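Local coordinates for conserved domain protein (Porphyromonas gingivalis, PDB 3PNN) that is probably a glycosyltransferase that forms glycosidic linkages, built on a Rossmann-like alpha/beta/alpha fold, at residues Y38-Y41 / D42-A46; S245-I249 / P250-N254. One frame throughout, in Å; residues are numbered along the deposited sequence.

Contact 1: Y38-Y41 / D42-A46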
loop_
_atom_site.group_PDB
_atom_site.type_symbol
_atom_site.label_atom_id
_atom_site.label_comp_id
_atom_site.label_asym_id
_atom_site.label_seq_id
_atom_site.Cartn_x
_atom_site.Cartn_y
_atom_site.Cartn_z
ATOM N N TYR A 38 5.120 2.333 -13.404
ATOM C CA TYR A 38 6.360 2.830 -12.771
ATOM C C TYR A 38 6.747 1.969 -11.564
ATOM O O TYR A 38 7.922 1.652 -11.386
ATOM C CB TYR A 38 6.239 4.316 -12.391
ATOM C CG TYR A 38 6.248 5.164 -13.636
ATOM C CD1 TYR A 38 7.452 5.630 -14.174
ATOM C CD2 TYR A 38 5.064 5.439 -14.321
ATOM C CE1 TYR A 38 7.472 6.372 -15.349
ATOM C CE2 TYR A 38 5.077 6.193 -15.503
ATOM C CZ TYR A 38 6.278 6.646 -16.009
ATOM O OH TYR A 38 6.303 7.377 -17.187
ATOM N N SER A 39 5.764 1.556 -10.768
ATOM C CA SER A 39 6.061 0.696 -9.605
ATOM C C SER A 39 6.655 -0.634 -10.031
ATOM O O SER A 39 7.642 -1.092 -9.452
ATOM C CB SER A 39 4.805 0.437 -8.774
ATOM O OG SER A 39 4.413 1.623 -8.105
ATOM N N VAL A 40 6.043 -1.262 -11.032
ATOM C CA VAL A 40 6.520 -2.556 -11.498
ATOM C C VAL A 40 7.910 -2.428 -12.105
ATOM O O VAL A 40 8.789 -3.240 -11.827
ATOM C CB VAL A 40 5.529 -3.223 -12.489
ATOM C CG1 VAL A 40 6.137 -4.505 -13.079
ATOM C CG2 VAL A 40 4.200 -3.505 -11.777
ATOM N N TYR A 41 8.112 -1.402 -12.927
ATOM C CA TYR A 41 9.433 -1.149 -13.499
ATOM C C TYR A 41 10.496 -1.027 -12.396
ATOM O O TYR A 41 11.575 -1.634 -12.475
ATOM C CB TYR A 41 9.388 0.124 -14.360
ATOM C CG TYR A 41 10.623 0.359 -15.200
ATOM C CD1 TYR A 41 10.737 -0.194 -16.481
ATOM C CD2 TYR A 41 11.667 1.133 -14.725
ATOM C CE1 TYR A 41 11.859 0.023 -17.255
ATOM C CE2 TYR A 41 12.803 1.348 -15.493
ATOM C CZ TYR A 41 12.892 0.789 -16.754
ATOM O OH TYR A 41 14.014 1.007 -17.517
ATOM N N ASP A 42 10.212 -0.225 -11.376
ATOM C CA ASP A 42 11.201 -0.031 -10.312
ATOM C C ASP A 42 11.361 -1.288 -9.456
ATOM O O ASP A 42 12.459 -1.586 -8.989
ATOM C CB ASP A 42 10.857 1.187 -9.442
ATOM C CG ASP A 42 11.241 2.506 -10.117
ATOM O OD1 ASP A 42 12.167 2.497 -10.957
ATOM O OD2 ASP A 42 10.631 3.543 -9.795
ATOM N N ALA A 43 10.281 -2.044 -9.263
ATOM C CA ALA A 43 10.395 -3.257 -8.449
ATOM C C ALA A 43 11.317 -4.239 -9.157
ATOM O O ALA A 43 12.168 -4.883 -8.535
ATOM C CB ALA A 43 9.005 -3.885 -8.185
ATOM N N ILE A 44 11.159 -4.346 -10.478
ATOM C CA ILE A 44 12.032 -5.216 -11.250
ATOM C C ILE A 44 13.476 -4.752 -11.109
ATOM O O ILE A 44 14.363 -5.558 -10.822
ATOM C CB ILE A 44 11.630 -5.272 -12.742
ATOM C CG1 ILE A 44 10.287 -6.008 -12.894
ATOM C CG2 ILE A 44 12.734 -5.933 -13.572
ATOM C CD1 ILE A 44 9.696 -5.951 -14.313
ATOM N N ARG A 45 13.711 -3.456 -11.305
ATOM C CA ARG A 45 15.069 -2.913 -11.202
ATOM C C ARG A 45 15.664 -3.165 -9.818
ATOM O O ARG A 45 16.878 -3.372 -9.680
ATOM C CB ARG A 45 15.096 -1.400 -11.478
ATOM C CG ARG A 45 14.922 -0.993 -12.922
ATOM C CD ARG A 45 15.508 0.403 -13.187
ATOM N NE ARG A 45 14.688 1.508 -12.680
ATOM C CZ ARG A 45 14.771 2.760 -13.139
ATOM N NH1 ARG A 45 15.631 3.049 -14.114
ATOM N NH2 ARG A 45 13.996 3.722 -12.644
ATOM N N ALA A 46 14.812 -3.134 -8.797
ATOM C CA ALA A 46 15.264 -3.292 -7.409
ATOM C C ALA A 46 15.515 -4.747 -7.012
ATOM O O ALA A 46 16.069 -5.019 -5.948
ATOM C CB ALA A 46 14.267 -2.653 -6.447
#
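Y41 and R45 meet four residues apart on helix 35-46, which links strands 7-11 and 50-55 in a beta-alpha-beta unit of the Rossmann-like fold. Their meeting is the tight part of the contact. The edge of the Y41 ring points at the flat of the R45 guanidinium: Y41 CE2 lies 3.4 Å from R45 CZ, over the centre of the group, with the two planes 67° apart. With CG anti to the backbone N (chi1 -170°), the Y41 ring leans toward the next turn and brings its CE2 edge to R45, which bends back at chi3, -75°. D42 fixes the guanidinium side-on, OD1 accepting from R45 NH2 at 2.8 Å and from NE at 3.2 Å, with OD1 close to the guanidinium plane. The other carboxylate oxygen, D42 OD2, is hydrogen-bonded to Y298 OH, and R45 NH2 also reaches E297 O, so this cluster ties the helix to the C-terminal segment. R129 NH1 also lies near R45 NH1, and D42, which touches R129 as well, may partly offset the two charges.

S39 and D42 touch F132 of helix 129-140. The methyl contact between V40 CG1 and I44 CD1 is looser, at 4.0 Å. I44 N donates to V40 O at 2.9 Å, and I44 CG1 lies 3.3 Å from the same V40 O.

Contact 2: S245-I249 / P250-N254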
loop_
_atom_site.group_PDB
_atom_site.type_symbol
_atom_site.label_atom_id
_atom_site.label_comp_id
_atom_site.label_asym_id
_atom_site.label_seq_id
_atom_site.Cartn_x
_atom_site.Cartn_y
_atom_site.Cartn_z
ATOM N N SER A 245 -17.774 -1.367 8.634
ATOM C CA SER A 245 -16.541 -1.619 9.375
ATOM C C SER A 245 -15.448 -2.121 8.432
ATOM O O SER A 245 -15.743 -2.812 7.456
ATOM C CB SER A 245 -16.785 -2.629 10.495
ATOM O OG SER A 245 -17.382 -3.812 9.990
ATOM N N GLU A 246 -14.194 -1.767 8.723
ATOM C CA GLU A 246 -13.068 -2.130 7.860
ATOM C C GLU A 246 -11.856 -2.594 8.650
ATOM O O GLU A 246 -11.560 -2.069 9.725
ATOM C CB GLU A 246 -12.655 -0.961 6.969
ATOM C CG GLU A 246 -13.604 -0.689 5.813
ATOM C CD GLU A 246 -13.107 0.439 4.930
ATOM O OE1 GLU A 246 -12.449 0.150 3.904
ATOM O OE2 GLU A 246 -13.363 1.614 5.272
ATOM N N PHE A 247 -11.153 -3.569 8.085
ATOM C CA PHE A 247 -9.986 -4.194 8.708
ATOM C C PHE A 247 -8.752 -3.708 7.967
ATOM O O PHE A 247 -8.467 -4.174 6.858
ATOM C CB PHE A 247 -10.148 -5.715 8.581
ATOM C CG PHE A 247 -9.110 -6.526 9.311
ATOM C CD1 PHE A 247 -8.945 -6.406 10.682
ATOM C CD2 PHE A 247 -8.347 -7.464 8.626
ATOM C CE1 PHE A 247 -8.005 -7.179 11.362
ATOM C CE2 PHE A 247 -7.405 -8.246 9.300
ATOM C CZ PHE A 247 -7.233 -8.100 10.666
ATOM N N PHE A 248 -8.033 -2.761 8.577
ATOM C CA PHE A 248 -6.951 -2.012 7.921
ATOM C C PHE A 248 -5.565 -2.468 8.354
ATOM O O PHE A 248 -5.371 -2.854 9.504
ATOM C CB PHE A 248 -7.051 -0.526 8.277
ATOM C CG PHE A 248 -8.230 0.173 7.671
ATOM C CD1 PHE A 248 -8.336 0.314 6.299
ATOM C CD2 PHE A 248 -9.213 0.717 8.478
ATOM C CE1 PHE A 248 -9.416 0.968 5.735
ATOM C CE2 PHE A 248 -10.298 1.374 7.923
ATOM C CZ PHE A 248 -10.396 1.499 6.550
ATOM N N ILE A 249 -4.588 -2.356 7.453
ATOM C CA ILE A 249 -3.221 -2.756 7.784
ATOM C C ILE A 249 -2.619 -2.022 9.010
ATOM O O ILE A 249 -2.088 -2.670 9.929
ATOM C CB ILE A 249 -2.297 -2.612 6.571
ATOM C CG1 ILE A 249 -2.757 -3.546 5.445
ATOM C CG2 ILE A 249 -0.843 -2.878 6.964
ATOM C CD1 ILE A 249 -2.048 -3.266 4.118
ATOM N N PRO A 250 -2.690 -0.675 9.030
ATOM C CA PRO A 250 -2.133 0.082 10.166
ATOM C C PRO A 250 -2.698 -0.367 11.508
ATOM O O PRO A 250 -1.966 -0.391 12.505
ATOM C CB PRO A 250 -2.584 1.523 9.898
ATOM C CG PRO A 250 -2.911 1.580 8.464
ATOM C CD PRO A 250 -3.328 0.207 8.034
ATOM N N PHE A 251 -3.984 -0.706 11.546
ATOM C CA PHE A 251 -4.595 -1.175 12.782
ATOM C C PHE A 251 -3.935 -2.449 13.304
ATOM O O PHE A 251 -3.601 -2.556 14.491
ATOM C CB PHE A 251 -6.101 -1.411 12.619
ATOM C CG PHE A 251 -6.717 -2.148 13.782
ATOM C CD1 PHE A 251 -7.202 -1.460 14.879
ATOM C CD2 PHE A 251 -6.791 -3.536 13.783
ATOM C CE1 PHE A 251 -7.755 -2.137 15.954
ATOM C CE2 PHE A 251 -7.335 -4.218 14.849
ATOM C CZ PHE A 251 -7.820 -3.520 15.938
ATOM N N VAL A 252 -3.781 -3.424 12.416
ATOM C CA VAL A 252 -3.132 -4.687 12.748
ATOM C C VAL A 252 -1.674 -4.482 13.148
ATOM O O VAL A 252 -1.222 -5.015 14.153
ATOM C CB VAL A 252 -3.177 -5.655 11.535
ATOM C CG1 VAL A 252 -2.280 -6.858 11.785
ATOM C CG2 VAL A 252 -4.617 -6.071 11.272
ATOM N N VAL A 253 -0.934 -3.726 12.341
ATOM C CA VAL A 253 0.473 -3.464 12.632
ATOM C C VAL A 253 0.602 -2.780 13.993
ATOM O O VAL A 253 1.449 -3.137 14.811
ATOM C CB VAL A 253 1.132 -2.601 11.542
ATOM C CG1 VAL A 253 2.482 -2.061 12.015
ATOM C CG2 VAL A 253 1.299 -3.415 10.245
ATOM N N ASN A 254 -0.259 -1.804 14.239
ATOM C CA ASN A 254 -0.237 -1.102 15.520
ATOM C C ASN A 254 -0.457 -2.062 16.695
ATOM O O ASN A 254 0.210 -1.974 17.742
ATOM C CB ASN A 254 -1.279 0.021 15.506
ATOM C CG ASN A 254 -1.151 0.956 16.695
ATOM O OD1 ASN A 254 -0.183 1.713 16.808
ATOM N ND2 ASN A 254 -2.136 0.919 17.580
#
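I249 O accepts V253 N at 2.9 Å in an almost straight bond (N-H...O 177°), the firmer of two bonds closing the first turn of helix 249-259. F248 is the N-cap, and its carbonyl takes V252 N in a weak bond, F248 O to V252 N 3.4 Å. Having no hydroxyl or carboxylate, the F248 side chain cannot cap the turn; I249 N is instead hydrogen-bonded to T103 OG1 at the start of helix 103-108. P250 suits this first turn, where its lack of an N-H costs no helical bond; its CD sits tightly against the preceding side chain, I249 CB to P250 CD 3.3 Å.

Around the turn, apolar groups bind the incoming loop to the helix. A chi1 of -173° sends the F247 ring ahead along the chain, where CZ lies 3.4 Å from V252 CG2, meeting that methyl obliquely. F232 and F235 of helix 223-239 also meet this ring, and V252 touches L231 and Y224 of the same helix. A second buried row runs through I249 and V253, which lie against W218 and F220 of strand 217-220. By contrast, F248 and F251 are exposed, and F248 reaches P250 with its CB alone, 3.8 Å from CD. Between the two branched residues of the buried row, I249 CG2 meets V253 CG2 at 4.0 Å.

Contact 1 comes first along the chain, in the N-terminal beta-alpha-beta unit; contact 2 follows some 200 residues later, at the start of helix 249-259. Their centres are about 27 Å apart on opposite sides of the chain's centre, and their nearest atoms about 15 Å apart, so they do not touch. Strands link their surroundings: 7-11, which precedes helix 35-46, pairs with 118-122, and that strand pairs with 217-220, against which helix 249-259 packs. The two local helix contacts therefore belong to separate regions of the fold, related through these strands; residues of contact 2 also touch helices 103-108 and 223-239.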